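Local atomic coordinates of agmatinase (Burkholderia thailandensis, PDB entry 4DZ4), a protein that probably catalyses the manganese-dependent hydrolysis of agmatine to putrescine and urea. Residues 48-53 / 128-133; 153-158 / 189-194. One frame throughout, in Å; residues are numbered along the deposited sequence.

Interaction 1: residues 48-53 / 128-133; sequences DVVVSG and SDARML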
loop_
_atom_site.group_PDB
_atom_site.type_symbol
_atom_site.label_atom_id
_atom_site.label_comp_id
_atom_site.label_asym_id
_atom_site.label_seq_id
_atom_site.Cartn_x
_atom_site.Cartn_y
_atom_site.Cartn_z
ATOM N N ASP B 48 33.815 -10.267 17.401
ATOM C CA ASP B 48 33.458 -11.678 17.193
ATOM C C ASP B 48 32.633 -11.899 15.928
ATOM O O ASP B 48 32.815 -12.889 15.214
ATOM C CB ASP B 48 32.648 -12.207 18.387
ATOM C CG ASP B 48 33.436 -12.175 19.701
ATOM O OD1 ASP B 48 34.609 -12.576 19.698
ATOM O OD2 ASP B 48 32.876 -11.753 20.736
ATOM N N VAL B 49 31.701 -10.993 15.677
ATOM C CA VAL B 49 30.842 -11.081 14.489
ATOM C C VAL B 49 30.693 -9.716 13.841
ATOM O O VAL B 49 30.419 -8.717 14.523
ATOM C CB VAL B 49 29.431 -11.623 14.796
ATOM C CG1 VAL B 49 28.651 -11.792 13.494
ATOM C CG2 VAL B 49 29.488 -12.940 15.580
ATOM N N VAL B 50 30.851 -9.694 12.516
ATOM C CA VAL B 50 30.630 -8.481 11.722
ATOM C C VAL B 50 29.355 -8.653 10.896
ATOM O O VAL B 50 29.272 -9.563 10.047
ATOM C CB VAL B 50 31.793 -8.198 10.763
ATOM C CG1 VAL B 50 31.454 -7.023 9.836
ATOM C CG2 VAL B 50 33.053 -7.902 11.581
ATOM N N VAL B 51 28.393 -7.767 11.134
ATOM C CA VAL B 51 27.201 -7.674 10.279
ATOM C C VAL B 51 27.517 -6.663 9.173
ATOM O O VAL B 51 28.013 -5.562 9.477
ATOM C CB VAL B 51 25.960 -7.192 11.081
ATOM C CG1 VAL B 51 24.723 -7.108 10.171
ATOM C CG2 VAL B 51 25.674 -8.177 12.209
ATOM N N SER B 52 27.213 -6.994 7.912
ATOM C CA SER B 52 27.416 -6.022 6.843
ATOM C C SER B 52 26.360 -6.275 5.792
ATOM O O SER B 52 25.763 -7.360 5.776
ATOM C CB SER B 52 28.831 -6.121 6.239
ATOM O OG SER B 52 29.003 -7.322 5.489
ATOM N N GLY B 53 26.129 -5.285 4.946
ATOM C CA GLY B 53 25.154 -5.441 3.856
ATOM C C GLY B 53 25.858 -5.556 2.502
ATOM O O GLY B 53 26.932 -4.973 2.284
ATOM N N SER B 128 40.348 -10.617 10.160
ATOM C CA SER B 128 40.195 -10.311 11.595
ATOM C C SER B 128 39.832 -11.505 12.455
ATOM O O SER B 128 39.812 -11.383 13.687
ATOM C CB SER B 128 39.118 -9.230 11.817
ATOM O OG SER B 128 37.816 -9.790 11.669
ATOM N N ASP B 129 39.530 -12.644 11.842
ATOM C CA ASP B 129 38.923 -13.757 12.589
ATOM C C ASP B 129 37.488 -13.537 13.151
ATOM O O ASP B 129 36.949 -14.433 13.800
ATOM C CB ASP B 129 39.826 -14.242 13.723
ATOM C CG ASP B 129 41.185 -14.707 13.229
ATOM O OD1 ASP B 129 41.297 -15.097 12.042
ATOM O OD2 ASP B 129 42.134 -14.670 14.032
ATOM N N ALA B 130 36.874 -12.372 12.927
ATOM C CA ALA B 130 35.419 -12.256 13.140
ATOM C C ALA B 130 34.672 -13.188 12.179
ATOM O O ALA B 130 35.170 -13.493 11.101
ATOM C CB ALA B 130 34.960 -10.809 12.931
ATOM N N ARG B 131 33.491 -13.650 12.584
ATOM C CA ARG B 131 32.572 -14.346 11.683
ATOM C C ARG B 131 31.816 -13.275 10.909
ATOM O O ARG B 131 31.641 -12.158 11.411
ATOM C CB ARG B 131 31.518 -15.130 12.458
ATOM C CG ARG B 131 32.029 -16.105 13.505
ATOM C CD ARG B 131 32.715 -17.295 12.884
ATOM N NE ARG B 131 32.943 -18.292 13.929
ATOM C CZ ARG B 131 33.617 -19.421 13.763
ATOM N NH1 ARG B 131 34.171 -19.709 12.590
ATOM N NH2 ARG B 131 33.737 -20.254 14.781
ATOM N N MET B 132 31.319 -13.639 9.731
ATOM C CA MET B 132 30.486 -12.737 8.922
ATOM C C MET B 132 29.026 -13.152 8.977
ATOM O O MET B 132 28.700 -14.309 8.740
ATOM C CB MET B 132 30.928 -12.697 7.456
ATOM C CG MET B 132 32.273 -12.029 7.262
ATOM S SD MET B 132 32.705 -11.945 5.510
ATOM C CE MET B 132 31.513 -10.761 4.861
ATOM N N LEU B 133 28.171 -12.198 9.331
ATOM C CA LEU B 133 26.720 -12.342 9.142
ATOM C C LEU B 133 26.308 -11.281 8.110
ATOM O O LEU B 133 26.301 -10.079 8.406
ATOM C CB LEU B 133 26.025 -12.095 10.490
ATOM C CG LEU B 133 24.501 -12.210 10.485
ATOM C CD1 LEU B 133 24.043 -13.469 9.801
ATOM C CD2 LEU B 133 23.932 -12.123 11.912
#
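Val49, Val50 and Val51 pair with Arg131, Met132 and Leu133 as neighbouring parallel strands, whose short axes approach to 4.7 Å and are turned 30° from each other. Val50 carries the centre of the ladder: its N donates to Arg131 O (2.8 Å), and its O accepts from Leu133 N (2.9 Å), so that the two bonds bracket Met132. Before them Arg131 N binds Asp48 O at 2.8 Å; after them the longer bond from Ser52 N to Leu133 O, 3.3 Å, continues the pairing. Asp48 O also has the CB and CG of Arg131 beside it.

On one face Val49 and Leu133 meet obliquely. CG1 of Val49, anti to its backbone N (chi1 -175°), lies 4.0 Å from Leu133 CB, and Val51, directly across from Leu133, brings its CG2 near the same CB. On the other face Val50 CG2 touches Ala130 CB at 3.7 Å. Ala130 follows Asp129, which has positive phi just after a helix, and Ala130 N donates to Ser128 OG in an ST turn.

The pair lies within the parallel sheet, strand 98-103 bonding to the far edge of strand 49-54. Helix 300-323 packs Leu312 and Leu313 over the Val49 and Leu133 face, while helix 114-126 covers Val50 and Met132, with His121 bonded to Ser52 OG.

Interaction 2: residues 153-158 / 189-194; sequences YGKPLS and DGLIDP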
loop_
_atom_site.group_PDB
_atom_site.type_symbol
_atom_site.label_atom_id
_atom_site.label_comp_id
_atom_site.label_asym_id
_atom_site.label_seq_id
_atom_site.Cartn_x
_atom_site.Cartn_y
_atom_site.Cartn_z
ATOM N N TYR B 153 38.703 -21.107 5.556
ATOM C CA TYR B 153 38.248 -22.305 6.255
ATOM C C TYR B 153 38.484 -23.603 5.491
ATOM O O TYR B 153 38.219 -24.691 6.019
ATOM C CB TYR B 153 36.761 -22.186 6.596
ATOM C CG TYR B 153 36.475 -21.147 7.637
ATOM C CD1 TYR B 153 36.695 -21.433 8.990
ATOM C CD2 TYR B 153 35.986 -19.876 7.286
ATOM C CE1 TYR B 153 36.455 -20.488 9.964
ATOM C CE2 TYR B 153 35.733 -18.910 8.265
ATOM C CZ TYR B 153 35.971 -19.233 9.606
ATOM O OH TYR B 153 35.737 -18.330 10.616
ATOM N N GLY B 154 39.003 -23.488 4.272
ATOM C CA GLY B 154 39.267 -24.643 3.425
ATOM C C GLY B 154 38.048 -25.029 2.611
ATOM O O GLY B 154 36.946 -24.476 2.780
ATOM N N LYS B 155 38.247 -25.969 1.703
ATOM C CA LYS B 155 37.138 -26.482 0.914
ATOM C C LYS B 155 37.236 -28.001 0.802
ATOM O O LYS B 155 38.329 -28.540 0.930
ATOM C CB LYS B 155 37.083 -25.806 -0.466
ATOM C CG LYS B 155 38.321 -25.938 -1.325
ATOM C CD LYS B 155 38.021 -25.303 -2.674
ATOM C CE LYS B 155 39.268 -24.756 -3.312
ATOM N NZ LYS B 155 40.158 -25.861 -3.756
ATOM N N PRO B 156 36.098 -28.691 0.588
ATOM C CA PRO B 156 34.749 -28.123 0.422
ATOM C C PRO B 156 34.007 -27.850 1.744
ATOM O O PRO B 156 34.222 -28.555 2.738
ATOM C CB PRO B 156 34.021 -29.197 -0.386
ATOM C CG PRO B 156 34.662 -30.489 0.056
ATOM C CD PRO B 156 36.113 -30.159 0.387
ATOM N N LEU B 157 33.162 -26.824 1.750
ATOM C CA LEU B 157 32.358 -26.472 2.918
ATOM C C LEU B 157 31.014 -27.177 2.871
ATOM O O LEU B 157 30.552 -27.550 1.798
ATOM C CB LEU B 157 32.113 -24.955 2.948
ATOM C CG LEU B 157 33.390 -24.114 3.000
ATOM C CD1 LEU B 157 33.081 -22.649 2.718
ATOM C CD2 LEU B 157 34.072 -24.291 4.346
ATOM N N SER B 158 30.395 -27.352 4.033
ATOM C CA SER B 158 29.002 -27.785 4.088
ATOM C C SER B 158 28.106 -26.571 3.940
ATOM O O SER B 158 28.313 -25.545 4.620
ATOM C CB SER B 158 28.716 -28.479 5.417
ATOM O OG SER B 158 29.195 -29.801 5.366
ATOM N N ASP B 189 33.061 -25.505 -8.712
ATOM C CA ASP B 189 34.343 -25.000 -8.184
ATOM C C ASP B 189 34.861 -25.844 -7.012
ATOM O O ASP B 189 35.984 -25.622 -6.565
ATOM C CB ASP B 189 34.248 -23.542 -7.700
ATOM C CG ASP B 189 33.979 -22.541 -8.819
ATOM O OD1 ASP B 189 34.004 -22.905 -10.025
ATOM O OD2 ASP B 189 33.764 -21.362 -8.456
ATOM N N GLY B 190 34.061 -26.792 -6.524
ATOM C CA GLY B 190 34.418 -27.569 -5.324
ATOM C C GLY B 190 34.373 -26.773 -4.019
ATOM O O GLY B 190 35.003 -27.180 -3.025
ATOM N N LEU B 191 33.599 -25.676 -3.998
ATOM C CA LEU B 191 33.462 -24.848 -2.795
ATOM C C LEU B 191 32.619 -25.523 -1.748
ATOM O O LEU B 191 32.824 -25.301 -0.551
ATOM C CB LEU B 191 32.847 -23.470 -3.109
ATOM C CG LEU B 191 33.694 -22.565 -4.003
ATOM C CD1 LEU B 191 32.965 -21.257 -4.244
ATOM C CD2 LEU B 191 35.062 -22.311 -3.376
ATOM N N ILE B 192 31.636 -26.292 -2.193
ATOM C CA ILE B 192 30.727 -26.971 -1.275
ATOM C C ILE B 192 30.617 -28.450 -1.597
ATOM O O ILE B 192 30.747 -28.843 -2.747
ATOM C CB ILE B 192 29.329 -26.327 -1.232
ATOM C CG1 ILE B 192 28.635 -26.428 -2.592
ATOM C CG2 ILE B 192 29.409 -24.885 -0.716
ATOM C CD1 ILE B 192 27.338 -25.634 -2.679
ATOM N N ASP B 193 30.392 -29.258 -0.562
ATOM C CA ASP B 193 30.340 -30.701 -0.709
ATOM C C ASP B 193 28.878 -31.093 -0.740
ATOM O O ASP B 193 28.204 -31.013 0.301
ATOM C CB ASP B 193 31.018 -31.355 0.494
ATOM C CG ASP B 193 30.922 -32.877 0.480
ATOM O OD1 ASP B 193 30.253 -33.469 -0.383
ATOM O OD2 ASP B 193 31.542 -33.506 1.350
ATOM N N PRO B 194 28.389 -31.562 -1.905
ATOM C CA PRO B 194 26.933 -31.803 -1.981
ATOM C C PRO B 194 26.418 -32.856 -1.018
ATOM O O PRO B 194 25.355 -32.650 -0.425
ATOM C CB PRO B 194 26.703 -32.234 -3.438
ATOM C CG PRO B 194 27.909 -31.739 -4.183
ATOM C CD PRO B 194 29.055 -31.817 -3.202
#
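A single backbone bridge between Leu157 and Ile192 joins the loops that lead into strands 158-162 and 198-202, neighbours in the central parallel sheet. Leu157 supplies both of its bonds: its N donates to Leu191 O (2.8 Å) almost straight, with 177° at the hydrogen, and its O accepts from Asp193 N (2.9 Å). Leu157 O is also close to Ile192 CA, at 3.1 Å, and to CB of the same residue.

Beside the bridge, Gly190 O sits against aliphatic carbon. Pro156 CB approaches it at 3.5 Å and Lys155 CD at 3.6 Å, the lysine chain lying with its methylenes beside this carbonyl. Pro156, preceded by a cis peptide bond, lies side by side with Asp193, its CG 3.8 Å from Asp193 CB. Asp193 OD1 makes a weak hydrogen bond to Lys195 N. Gly190, with positive phi, ends helix 182-188 in a Schellman motif.

Leu191 packs on Tyr143, Ile147 and Ala150 of helix 142-153, and Ile192 on Ala186 and Val187 of helix 182-188. Strand 158-162, helix 182-188 and strand 198-202 form a beta-alpha-beta crossover; the bridge ties the loop just before its first strand to the loop that returns from its helix toward the second, in the arginase-type alpha/beta fold.

Overall arrangement
The two interactions follow one another along the chain, their centres 20 Å apart, the first inside the parallel sheet and the second in loops that lead into strands of it. Helix 142-153 connects them: it starts beyond strand 131-136, to which interaction 1 belongs, and ends at Tyr153, in the first segment of interaction 2. Where the two meet, Arg131 NH1 and Tyr153 OH are in contact at 2.9 Å. Both pairings precede the strand ends that carry metal ligands, since His139 follows strand 131-136 and Asp163 follows strand 158-162. Side chain to side chain, Leu133 is about 12 Å from His139 and Ile192 about 9 Å from Asp167; the Ile192 side chain lies about 12 Å from a manganese ion.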